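Local structure of ribokinase, putative (Burkholderia thailandensis, 3B1N) at the interface of chains A and B. The protein phosphorylates nucleosides as a kinase of the PfkB (ribokinase-like) family, binding ADP and the nucleoside analogue mizoribine. Coordinates in Å, arbitrary orientation; residue numbers count along the deposited sequence, not the author numbering. Chains: chain A/B, Ribokinase, putative.

Contact 1: the interface of chains A and B. Residues chain A 36-39; chain B 115-117, 169.
A parallel beta ladder joins the two subunits of the deposited assembly here, strand 34-38 of chain A running beside strand 113-118 of chain B. It exemplifies a lid sheet shared between subunits, as in ribokinase-type dimers, and so probably reflects the biological dimer. A:Ser36, A:Phe37 and A:Leu38 pair in register with B:Thr115, B:Ala116 and B:Phe117. A:Phe37 uses both of its backbone polar atoms on the neighbour: its N donates to B:Thr115 O at 2.9 Å, and its O accepts from B:Phe117 N at 2.8 Å. Further along, A:Val39 N donates to B:Phe117 O at 3.0 Å.

The side chains sort onto the two faces of the sheet. On one, a face of the A:Phe37 ring receives B:Ala116, whose CA lies over the ring centre, 4.1 Å above its plane. A chi1 of 58°, which sets CG between the backbone N and carbonyl carbon, folds the ring back across the neighbouring strand. The methyl of B:Ala116 also meets A:Val39 CG1, 3.8 Å from its CB. On the other face A:Leu38 and B:Phe117 run alongside each other, the CD2 methyl of the leucine 3.8 Å from ring atom CD2 of the phenylalanine. A:Ser36 presents its CB to B:Gln169 CB at 3.7 Å, and a water links A:Ser36 N to B:Gln169 O.

B:Thr115, B:Phe117 and B:Gln169 belong to positions that line the nucleoside pocket, and A:Ser36 is also an inosine-contacting position in this protein. The partner strand may therefore contribute to the nucleoside site of chain B. In the fold, the ladder extends the sheet of chain B with a strand lent by chain A, while 3-10 helix 168-173 of chain B flanks its beginning.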
# COMPACT_ATOMS: atom_id res chain seq x y z
N SER A 36 9.18 2.30 0.92
CA SER A 36 9.09 1.68 -0.41
C SER A 36 9.82 0.36 -0.29
O SER A 36 10.94 0.32 0.22
CB SER A 36 9.82 2.58 -1.41
OG SER A 36 9.57 2.14 -2.70
N PHE A 37 9.19 -0.72 -0.75
CA PHE A 37 9.83 -2.04 -0.71
C PHE A 37 9.72 -2.70 -2.06
O PHE A 37 8.72 -2.52 -2.75
CB PHE A 37 9.23 -2.95 0.43
CG PHE A 37 7.75 -3.19 0.34
CD1 PHE A 37 7.22 -4.40 -0.23
CD2 PHE A 37 6.85 -2.29 0.86
CE1 PHE A 37 5.83 -4.63 -0.29
CE2 PHE A 37 5.47 -2.53 0.83
CZ PHE A 37 4.95 -3.71 0.25
N LEU A 38 10.79 -3.39 -2.45
CA LEU A 38 10.83 -3.98 -3.78
C LEU A 38 10.03 -5.28 -3.74
O LEU A 38 10.07 -6.01 -2.74
CB LEU A 38 12.30 -4.13 -4.28
CG LEU A 38 13.20 -2.86 -4.44
CD1 LEU A 38 14.65 -3.10 -4.98
CD2 LEU A 38 12.51 -1.78 -5.28
N VAL A 39 9.21 -5.54 -4.77
CA VAL A 39 8.35 -6.74 -4.87
C VAL A 39 8.64 -7.49 -6.18
O VAL A 39 9.12 -6.88 -7.12
CB VAL A 39 6.83 -6.44 -4.88
CG1 VAL A 39 6.35 -5.94 -3.49
CG2 VAL A 39 6.48 -5.41 -5.96
N THR B 115 4.75 2.10 -0.34
CA THR B 115 4.84 1.81 -1.78
C THR B 115 5.46 0.43 -2.00
O THR B 115 6.52 0.12 -1.45
CB THR B 115 5.71 2.87 -2.45
OG1 THR B 115 5.03 4.13 -2.36
CG2 THR B 115 6.00 2.52 -3.93
N ALA B 116 4.79 -0.41 -2.79
CA ALA B 116 5.42 -1.61 -3.31
C ALA B 116 5.93 -1.27 -4.70
O ALA B 116 5.14 -0.84 -5.57
CB ALA B 116 4.37 -2.70 -3.44
N PHE B 117 7.22 -1.49 -4.90
CA PHE B 117 7.86 -1.01 -6.12
C PHE B 117 8.39 -2.19 -6.91
O PHE B 117 9.19 -2.97 -6.37
CB PHE B 117 8.97 0.00 -5.75
CG PHE B 117 9.41 0.85 -6.89
CD1 PHE B 117 8.72 2.04 -7.20
CD2 PHE B 117 10.51 0.46 -7.65
CE1 PHE B 117 9.16 2.81 -8.27
CE2 PHE B 117 10.92 1.22 -8.75
CZ PHE B 117 10.24 2.41 -9.03
N GLN B 169 13.29 7.32 -1.13
CA GLN B 169 12.82 5.96 -0.98
C GLN B 169 13.87 4.89 -1.17
O GLN B 169 13.63 3.71 -0.90
CB GLN B 169 11.70 5.74 -1.99
CG GLN B 169 10.49 6.56 -1.68
CD GLN B 169 10.33 7.74 -2.60
OE1 GLN B 169 11.30 8.46 -2.92
NE2 GLN B 169 9.09 7.97 -3.01
O HOH W 1 11.98 3.35 1.44

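Contact 2: the interface of chains A and B. Residues chain A 21, 33, 35, 37, 106, 114; chain B 106, 114-115.
The ring of A:Phe21 takes the CD1 methyl of B:Ile114 on one face, 4.1 Å above its plane and over its centre, while A:Phe37 offers the same isoleucine a ring edge. There the CG2 branch lies in the ring plane, 3.9 Å from A:Phe37 CE2, and it also touches ring atom CE1 of A:Phe21, so that this methyl sits between the two aromatic side chains.

The torsions of B:Ile114 place both branches. With chi1 at -61°, CG2 stands opposite the backbone N and faces A:Phe37 and A:Thr106, meeting the CG2 methyl of A:Thr106 at 3.7 Å. The extended CG1 branch (chi2 175°) carries CD1 to within 4.0 Å of CD1 of A:Ile114, the two side chains crossing at about a right angle. A:Ile33 closes over the same methyl with its own CD1. Burying 114 Å² against chain A, B:Ile114 is the main apolar insertion of this patch; its symmetry mate A:Ile114 packs its CG2 on the CG2 methyl of B:Thr106.

Polar groups close to the axis are linked by water. The side chains of A:Thr106 and B:Thr106 pass in opposite directions, their OG1 hydroxyl oxygens 3.9 Å apart and bridged by two waters. One water also joins B:Ile114 O at 3.0 Å, and the other joins A:Ile114 O, so each isoleucine carbonyl is linked through a water to both threonine hydroxyls. Beside the isoleucine, B:Thr115 N donates to A:Leu35 O at 2.7 Å, fixing the backbone of chain B against the incoming strand.

Strands 101-107 of both chains meet near the two-fold axis of the deposited pair. Strand 34-38 of chain A flanks strand 113-118 of chain B, and A:Phe21, from 3-10 helix 21-24, caps the apolar cluster.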
# COMPACT_ATOMS: atom_id res chain seq x y z
N PHE A 21 5.50 -3.23 9.48
CA PHE A 21 5.31 -1.76 9.42
C PHE A 21 5.52 -1.13 10.81
O PHE A 21 5.98 0.01 10.92
CB PHE A 21 3.90 -1.43 8.97
CG PHE A 21 3.53 -1.89 7.58
CD1 PHE A 21 4.45 -1.98 6.53
CD2 PHE A 21 2.17 -2.17 7.27
CE1 PHE A 21 4.06 -2.36 5.27
CE2 PHE A 21 1.79 -2.56 6.01
CZ PHE A 21 2.74 -2.68 4.99
N ILE A 33 5.19 7.58 8.33
CA ILE A 33 5.77 6.43 7.64
C ILE A 33 5.95 6.73 6.17
O ILE A 33 5.07 7.29 5.49
CB ILE A 33 4.99 5.11 7.90
CG1 ILE A 33 5.73 3.94 7.24
CG2 ILE A 33 3.57 5.21 7.38
CD1 ILE A 33 5.29 2.55 7.64
N LEU A 35 7.69 4.20 3.25
CA LEU A 35 8.32 2.98 3.05
C LEU A 35 8.10 2.64 1.59
O LEU A 35 7.01 2.65 1.11
CB LEU A 35 7.69 1.95 3.99
CG LEU A 35 8.17 0.53 3.92
CD1 LEU A 35 9.68 0.41 4.15
CD2 LEU A 35 7.35 -0.20 4.99
N PHE A 37 9.19 -0.72 -0.75
CA PHE A 37 9.83 -2.04 -0.71
C PHE A 37 9.72 -2.70 -2.06
O PHE A 37 8.72 -2.52 -2.75
CB PHE A 37 9.23 -2.95 0.43
CG PHE A 37 7.75 -3.19 0.34
CD1 PHE A 37 7.22 -4.40 -0.23
CD2 PHE A 37 6.85 -2.29 0.86
CE1 PHE A 37 5.83 -4.63 -0.29
CE2 PHE A 37 5.47 -2.53 0.83
CZ PHE A 37 4.95 -3.71 0.25
N THR A 106 -1.77 -4.13 0.32
CA THR A 106 -0.44 -3.78 0.78
C THR A 106 -0.38 -4.20 2.22
O THR A 106 -1.18 -3.76 3.05
CB THR A 106 -0.17 -2.27 0.59
OG1 THR A 106 -0.18 -2.02 -0.83
CG2 THR A 106 1.17 -1.92 1.18
N ILE A 114 -3.65 -3.16 4.28
CA ILE A 114 -4.20 -1.87 3.81
C ILE A 114 -4.60 -2.07 2.40
O ILE A 114 -3.74 -2.16 1.48
CB ILE A 114 -3.16 -0.78 3.97
CG1 ILE A 114 -2.76 -0.64 5.43
CG2 ILE A 114 -3.67 0.57 3.34
CD1 ILE A 114 -1.54 0.34 5.65
N THR B 106 0.26 3.49 -1.72
CA THR B 106 -0.89 3.83 -0.86
C THR B 106 -0.61 5.05 -0.02
O THR B 106 0.38 5.06 0.71
CB THR B 106 -1.34 2.69 -0.04
OG1 THR B 106 -1.61 1.59 -0.91
CG2 THR B 106 -2.60 3.17 0.74
N ILE B 114 3.04 4.22 1.67
CA ILE B 114 3.66 2.89 1.70
C ILE B 114 3.59 2.36 0.25
O ILE B 114 2.46 2.28 -0.34
CB ILE B 114 2.94 1.91 2.65
CG1 ILE B 114 3.00 2.46 4.08
CG2 ILE B 114 3.61 0.48 2.53
CD1 ILE B 114 2.18 1.60 5.11
N THR B 115 4.75 2.10 -0.34
CA THR B 115 4.84 1.81 -1.78
C THR B 115 5.46 0.43 -2.00
O THR B 115 6.52 0.12 -1.45
CB THR B 115 5.71 2.87 -2.45
OG1 THR B 115 5.03 4.13 -2.36
CG2 THR B 115 6.00 2.52 -3.93
O HOH W 2 0.62 0.36 -1.72
O HOH W 3 -2.97 -1.24 -1.40

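About 8 Å separates the C-alpha centres of contact 1 and contact 2. The two share one parallel strand pairing, to which contact 2 adds the groups around the two-fold axis. A:Phe37 and B:Thr115 belong to both, so the ladder passes without a break from the apolar cluster near that axis towards the nucleoside-site residues of chain B. Contact 2 ties the subunits together around the axis, whereas contact 1 carries the pairing outward. Because each has a twin with the chains exchanged, both subunits lend and receive a strand. Such a reciprocal arrangement could couple dimer formation to the shape of both nucleoside pockets.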